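PDB 2R91: 2-Keto-3-deoxy-(6-phospho-)gluconate aldolase, which is an aldolase of the dihydrodipicolinate synthetase family, folded as a closed eight-stranded TIM barrel and assembled from four chains. Local coordinates for residues L20-K31 with V247-G256. Numbering follows the deposited sequence.
Sequences LFANHVKNITSK and VEIFQGYEAG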
ATOM      1  N   LEU A  20     -34.779   4.896  20.233  1.00 30.98           N
ATOM      2  CA  LEU A  20     -34.035   5.744  19.267  1.00 28.81           C
ATOM      3  C   LEU A  20     -33.869   4.997  17.929  1.00 26.26           C
ATOM      4  O   LEU A  20     -34.117   5.560  16.869  1.00 27.08           O
ATOM      5  CB  LEU A  20     -32.682   6.159  19.824  1.00 27.03           C
ATOM      6  CG  LEU A  20     -32.673   7.103  21.006  1.00 28.65           C
ATOM      7  CD1 LEU A  20     -31.234   7.381  21.400  1.00 27.46           C
ATOM      8  CD2 LEU A  20     -33.444   8.420  20.676  1.00 28.50           C
ATOM      9  N   PHE A  21     -33.494   3.725  17.991  1.00 25.03           N
ATOM     10  CA  PHE A  21     -33.241   2.925  16.786  1.00 25.43           C
ATOM     11  C   PHE A  21     -34.478   2.775  15.896  1.00 26.79           C
ATOM     12  O   PHE A  21     -34.407   2.937  14.672  1.00 25.49           O
ATOM     13  CB  PHE A  21     -32.677   1.555  17.186  1.00 25.55           C
ATOM     14  CG  PHE A  21     -32.276   0.696  16.031  1.00 25.50           C
ATOM     15  CD1 PHE A  21     -31.026   0.845  15.434  1.00 24.91           C
ATOM     16  CD2 PHE A  21     -33.147  -0.270  15.529  1.00 25.88           C
ATOM     17  CE1 PHE A  21     -30.648   0.056  14.355  1.00 24.97           C
ATOM     18  CE2 PHE A  21     -32.780  -1.071  14.456  1.00 25.77           C
ATOM     19  CZ  PHE A  21     -31.513  -0.904  13.863  1.00 26.09           C
ATOM     20  N   ALA A  22     -35.614   2.463  16.517  1.00 26.34           N
ATOM     21  CA  ALA A  22     -36.871   2.266  15.804  1.00 26.91           C
ATOM     22  C   ALA A  22     -37.366   3.540  15.162  1.00 25.71           C
ATOM     23  O   ALA A  22     -37.865   3.487  14.063  1.00 25.63           O
ATOM     24  CB  ALA A  22     -37.984   1.725  16.775  1.00 26.87           C
ATOM     25  N   ASN A  23     -37.278   4.660  15.871  1.00 25.14           N
ATOM     26  CA  ASN A  23     -37.692   5.933  15.319  1.00 26.90           C
ATOM     27  C   ASN A  23     -36.853   6.221  14.071  1.00 25.43           C
ATOM     28  O   ASN A  23     -37.391   6.571  13.019  1.00 24.72           O
ATOM     29  CB  ASN A  23     -37.494   7.056  16.346  1.00 29.34           C
ATOM     30  CG  ASN A  23     -37.785   8.446  15.772  1.00 32.40           C
ATOM     31  OD1 ASN A  23     -38.941   8.803  15.546  1.00 32.90           O
ATOM     32  ND2 ASN A  23     -36.730   9.244  15.550  1.00 31.47           N
ATOM     33  N   HIS A  24     -35.540   6.046  14.209  1.00 23.79           N
ATOM     34  CA  HIS A  24     -34.588   6.308  13.091  1.00 21.99           C
ATOM     35  C   HIS A  24     -34.886   5.394  11.906  1.00 21.65           C
ATOM     36  O   HIS A  24     -35.049   5.845  10.793  1.00 22.04           O
ATOM     37  CB  HIS A  24     -33.144   6.102  13.577  1.00 19.67           C
ATOM     38  CG  HIS A  24     -32.106   6.283  12.495  1.00 20.91           C
ATOM     39  ND1 HIS A  24     -31.987   7.454  11.773  1.00 20.85           N
ATOM     40  CD2 HIS A  24     -31.137   5.453  12.032  1.00 19.51           C
ATOM     41  CE1 HIS A  24     -30.991   7.329  10.899  1.00 20.55           C
ATOM     42  NE2 HIS A  24     -30.460   6.129  11.037  1.00 20.28           N
ATOM     43  N   VAL A  25     -35.003   4.090  12.135  1.00 23.06           N
ATOM     44  CA  VAL A  25     -35.310   3.179  11.035  1.00 22.92           C
ATOM     45  C   VAL A  25     -36.628   3.520  10.313  1.00 24.70           C
ATOM     46  O   VAL A  25     -36.719   3.492   9.078  1.00 23.28           O
ATOM     47  CB  VAL A  25     -35.326   1.721  11.500  1.00 23.06           C
ATOM     48  CG1 VAL A  25     -36.003   0.848  10.446  1.00 22.95           C
ATOM     49  CG2 VAL A  25     -33.886   1.218  11.798  1.00 21.83           C
ATOM     50  N   LYS A  26     -37.658   3.846  11.085  1.00 26.19           N
ATOM     51  CA  LYS A  26     -38.951   4.136  10.491  1.00 29.19           C
ATOM     52  C   LYS A  26     -38.910   5.445   9.688  1.00 26.59           C
ATOM     53  O   LYS A  26     -39.541   5.553   8.637  1.00 25.30           O
ATOM     54  CB  LYS A  26     -40.028   4.168  11.580  1.00 31.79           C
ATOM     55  CG  LYS A  26     -40.298   2.752  12.166  1.00 34.56           C
ATOM     56  CD  LYS A  26     -41.059   2.840  13.516  1.00 35.63           C
ATOM     57  CE  LYS A  26     -41.046   1.500  14.273  1.00 36.86           C
ATOM     58  NZ  LYS A  26     -41.521   1.692  15.692  1.00 40.37           N
ATOM     59  N   ASN A  27     -38.165   6.430  10.182  1.00 24.58           N
ATOM     60  CA  ASN A  27     -37.948   7.652   9.393  1.00 24.31           C
ATOM     61  C   ASN A  27     -37.246   7.373   8.061  1.00 22.77           C
ATOM     62  O   ASN A  27     -37.740   7.717   6.977  1.00 21.78           O
ATOM     63  CB  ASN A  27     -37.143   8.688  10.181  1.00 24.35           C
ATOM     64  CG  ASN A  27     -36.852   9.938   9.353  1.00 25.60           C
ATOM     65  OD1 ASN A  27     -37.780  10.617   8.920  1.00 26.09           O
ATOM     66  ND2 ASN A  27     -35.570  10.221   9.095  1.00 23.55           N
ATOM     67  N   ILE A  28     -36.091   6.721   8.107  1.00 21.24           N
ATOM     68  CA  ILE A  28     -35.348   6.593   6.849  1.00 19.17           C
ATOM     69  C   ILE A  28     -36.049   5.676   5.849  1.00 20.92           C
ATOM     70  O   ILE A  28     -35.972   5.882   4.645  1.00 19.51           O
ATOM     71  CB  ILE A  28     -33.850   6.227   7.088  1.00 18.87           C
ATOM     72  CG1 ILE A  28     -33.698   4.755   7.528  1.00 17.65           C
ATOM     73  CG2 ILE A  28     -33.242   7.202   8.116  1.00 17.32           C
ATOM     74  CD1 ILE A  28     -32.232   4.370   7.970  1.00 17.79           C
ATOM     75  N   THR A  29     -36.758   4.654   6.318  1.00 21.14           N
ATOM     76  CA  THR A  29     -37.483   3.813   5.361  1.00 22.35           C
ATOM     77  C   THR A  29     -38.682   4.592   4.768  1.00 24.70           C
ATOM     78  O   THR A  29     -39.107   4.317   3.654  1.00 26.73           O
ATOM     79  CB  THR A  29     -37.957   2.456   5.973  1.00 23.12           C
ATOM     80  OG1 THR A  29     -38.723   2.728   7.138  1.00 23.88           O
ATOM     81  CG2 THR A  29     -36.755   1.576   6.380  1.00 20.85           C
ATOM     82  N   SER A  30     -39.210   5.572   5.493  1.00 25.14           N
ATOM     83  CA  SER A  30     -40.241   6.430   4.914  1.00 27.12           C
ATOM     84  C   SER A  30     -39.705   7.360   3.805  1.00 28.06           C
ATOM     85  O   SER A  30     -40.470   7.874   2.976  1.00 27.25           O
ATOM     86  CB  SER A  30     -40.943   7.259   5.980  1.00 27.88           C
ATOM     87  OG  SER A  30     -40.190   8.420   6.310  1.00 30.04           O
ATOM     88  N   LYS A  31     -38.390   7.576   3.806  1.00 27.15           N
ATOM     89  CA  LYS A  31     -37.753   8.521   2.907  1.00 27.01           C
ATOM     90  C   LYS A  31     -36.985   7.851   1.788  1.00 27.09           C
ATOM     91  O   LYS A  31     -36.181   8.502   1.122  1.00 28.22           O
ATOM     92  CB  LYS A  31     -36.847   9.469   3.691  1.00 26.99           C
ATOM     93  CG  LYS A  31     -37.643  10.428   4.559  1.00 29.14           C
ATOM     94  CD  LYS A  31     -36.805  11.529   5.143  1.00 30.91           C
ATOM     95  CE  LYS A  31     -37.630  12.383   6.061  1.00 32.29           C
ATOM     96  NZ  LYS A  31     -36.866  13.557   6.538  1.00 34.93           N
ATOM     97  N   VAL A 247     -27.140  12.701  11.168  1.00 17.92           N
ATOM     98  CA  VAL A 247     -28.566  12.358  11.325  1.00 19.41           C
ATOM     99  C   VAL A 247     -29.318  13.447  12.101  1.00 19.19           C
ATOM    100  O   VAL A 247     -30.391  13.890  11.677  1.00 19.92           O
ATOM    101  CB  VAL A 247     -28.767  10.987  12.037  1.00 18.77           C
ATOM    102  CG1 VAL A 247     -30.298  10.669  12.253  1.00 19.12           C
ATOM    103  CG2 VAL A 247     -28.088   9.881  11.236  1.00 17.29           C
ATOM    104  N   GLU A 248     -28.781  13.881  13.239  1.00 20.68           N
ATOM    105  CA  GLU A 248     -29.469  14.936  14.006  1.00 23.02           C
ATOM    106  C   GLU A 248     -29.620  16.206  13.157  1.00 23.09           C
ATOM    107  O   GLU A 248     -30.706  16.794  13.062  1.00 21.93           O
ATOM    108  CB  GLU A 248     -28.719  15.247  15.314  1.00 24.61           C
ATOM    109  CG  GLU A 248     -28.511  13.985  16.139  1.00 30.28           C
ATOM    110  CD  GLU A 248     -28.480  14.194  17.642  1.00 33.14           C
ATOM    111  OE1 GLU A 248     -28.560  15.373  18.116  1.00 34.96           O
ATOM    112  OE2 GLU A 248     -28.388  13.155  18.347  1.00 33.81           O
ATOM    113  N   ILE A 249     -28.517  16.622  12.534  1.00 22.20           N
ATOM    114  CA  ILE A 249     -28.530  17.823  11.678  1.00 23.21           C
ATOM    115  C   ILE A 249     -29.581  17.789  10.569  1.00 22.04           C
ATOM    116  O   ILE A 249     -30.389  18.710  10.435  1.00 21.84           O
ATOM    117  CB  ILE A 249     -27.148  18.072  11.043  1.00 23.22           C
ATOM    118  CG1 ILE A 249     -26.145  18.493  12.125  1.00 23.14           C
ATOM    119  CG2 ILE A 249     -27.247  19.163   9.924  1.00 24.04           C
ATOM    120  CD1 ILE A 249     -24.656  18.457  11.654  1.00 23.04           C
ATOM    121  N   PHE A 250     -29.584  16.729   9.773  1.00 20.50           N
ATOM    122  CA  PHE A 250     -30.420  16.700   8.597  1.00 21.62           C
ATOM    123  C   PHE A 250     -31.827  16.131   8.823  1.00 24.20           C
ATOM    124  O   PHE A 250     -32.753  16.431   8.044  1.00 22.74           O
ATOM    125  CB  PHE A 250     -29.735  15.918   7.488  1.00 21.86           C
ATOM    126  CG  PHE A 250     -28.541  16.630   6.882  1.00 22.83           C
ATOM    127  CD1 PHE A 250     -28.719  17.719   6.027  1.00 23.03           C
ATOM    128  CD2 PHE A 250     -27.262  16.199   7.142  1.00 22.75           C
ATOM    129  CE1 PHE A 250     -27.611  18.373   5.452  1.00 23.81           C
ATOM    130  CE2 PHE A 250     -26.156  16.850   6.572  1.00 23.35           C
ATOM    131  CZ  PHE A 250     -26.334  17.932   5.748  1.00 22.89           C
ATOM    132  N   GLN A 251     -31.973  15.275   9.839  1.00 24.62           N
ATOM    133  CA  GLN A 251     -33.269  14.601  10.088  1.00 24.37           C
ATOM    134  C   GLN A 251     -33.999  15.153  11.318  1.00 25.42           C
ATOM    135  O   GLN A 251     -35.188  14.935  11.475  1.00 26.24           O
ATOM    136  CB  GLN A 251     -33.093  13.068  10.216  1.00 23.69           C
ATOM    137  CG  GLN A 251     -32.531  12.398   8.972  1.00 22.88           C
ATOM    138  CD  GLN A 251     -33.376  12.695   7.746  1.00 25.87           C
ATOM    139  OE1 GLN A 251     -34.615  12.584   7.791  1.00 25.62           O
ATOM    140  NE2 GLN A 251     -32.716  13.095   6.634  1.00 23.17           N
ATOM    141  N   GLY A 252     -33.288  15.842  12.195  1.00 25.81           N
ATOM    142  CA  GLY A 252     -33.940  16.609  13.250  1.00 28.34           C
ATOM    143  C   GLY A 252     -34.461  15.826  14.450  1.00 30.10           C
ATOM    144  O   GLY A 252     -35.397  16.274  15.130  1.00 31.72           O
ATOM    145  N   TYR A 253     -33.868  14.672  14.729  1.00 28.68           N
ATOM    146  CA  TYR A 253     -34.200  13.931  15.953  1.00 28.48           C
ATOM    147  C   TYR A 253     -32.922  13.379  16.568  1.00 29.40           C
ATOM    148  O   TYR A 253     -31.866  13.333  15.908  1.00 28.09           O
ATOM    149  CB  TYR A 253     -35.222  12.800  15.694  1.00 25.85           C
ATOM    150  CG  TYR A 253     -34.850  11.857  14.570  1.00 24.37           C
ATOM    151  CD1 TYR A 253     -33.788  10.962  14.695  1.00 24.49           C
ATOM    152  CD2 TYR A 253     -35.562  11.871  13.381  1.00 24.94           C
ATOM    153  CE1 TYR A 253     -33.429  10.096  13.618  1.00 22.79           C
ATOM    154  CE2 TYR A 253     -35.246  11.018  12.334  1.00 24.38           C
ATOM    155  CZ  TYR A 253     -34.166  10.141  12.467  1.00 24.01           C
ATOM    156  OH  TYR A 253     -33.890   9.334  11.405  1.00 23.60           O
ATOM    157  N   GLU A 254     -33.024  12.939  17.817  1.00 30.11           N
ATOM    158  CA  GLU A 254     -31.873  12.402  18.534  1.00 33.67           C
ATOM    159  C   GLU A 254     -31.474  11.066  17.937  1.00 30.36           C
ATOM    160  O   GLU A 254     -32.311  10.199  17.713  1.00 28.36           O
ATOM    161  CB  GLU A 254     -32.174  12.235  20.024  1.00 36.26           C
ATOM    162  CG  GLU A 254     -32.141  13.533  20.834  1.00 40.58           C
ATOM    163  CD  GLU A 254     -32.258  13.278  22.352  1.00 41.96           C
ATOM    164  OE1 GLU A 254     -32.476  12.100  22.750  1.00 45.24           O
ATOM    165  OE2 GLU A 254     -32.128  14.250  23.152  1.00 45.42           O
ATOM    166  N   ALA A 255     -30.181  10.901  17.677  1.00 28.35           N
ATOM    167  CA  ALA A 255     -29.703   9.711  16.976  1.00 27.10           C
ATOM    168  C   ALA A 255     -28.904   8.796  17.892  1.00 25.79           C
ATOM    169  O   ALA A 255     -28.352   7.810  17.426  1.00 24.20           O
ATOM    170  CB  ALA A 255     -28.815  10.125  15.786  1.00 27.88           C
ATOM    171  N   GLY A 256     -28.785   9.156  19.170  1.00 24.73           N
ATOM    172  CA  GLY A 256     -27.926   8.395  20.087  1.00 24.09           C
ATOM    173  C   GLY A 256     -26.452   8.613  19.771  1.00 25.29           C
ATOM    174  O   GLY A 256     -26.085   9.622  19.152  1.00 24.00           O
TER
HETATM  175  O   HOH W   1     -34.302   8.410  16.825  1.00 27.53           O
HETATM  176  O   HOH W   2     -37.149  14.012   9.931  1.00 44.77           O
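Tyr253 turns its ring toward helix 18-30, with Asn23 over one face and His24 and Asn27 at the edge by the hydroxyl. His24 ND1 and Tyr253 OH share a hydrogen bond of 2.7 Å, the hydroxyl lying near the imidazole plane and the two rings meeting rim to rim with planes at 67°; His24 NE2 is hydrogen-bonded to Asn199 OD1. Asn27 ND2 adds a second, more bent bond to Tyr253 OH (3.0 Å), its amide nearly perpendicular to the tyrosine ring. Asn23 ND2 lies 3.4 Å from Tyr253 CG, brought over the face by a chi1 of 174° that sets CG opposite the backbone N, and also donates to a water shared with Leu20 O and Glu254 O. Farther along, Gln251 OE1 accepts a nearly straight bond from Asn27 ND2 (2.9 Å), arriving above the carbonyl plane, and another from the extended Lys31, whose NZ is 2.8 Å away. Gln251 NE2 turns to Tyr200 O and Glu203. Val247 CG1 touches the imidazole obliquely, while at the other end Leu20 CD1 rests on Gly256 CA (3.7 Å). Gly252, with positive phi, leads from helix 239-251 into the 252-256 loop. The contact joins the helix after a TIM barrel's first strand to the helical region beyond its eighth.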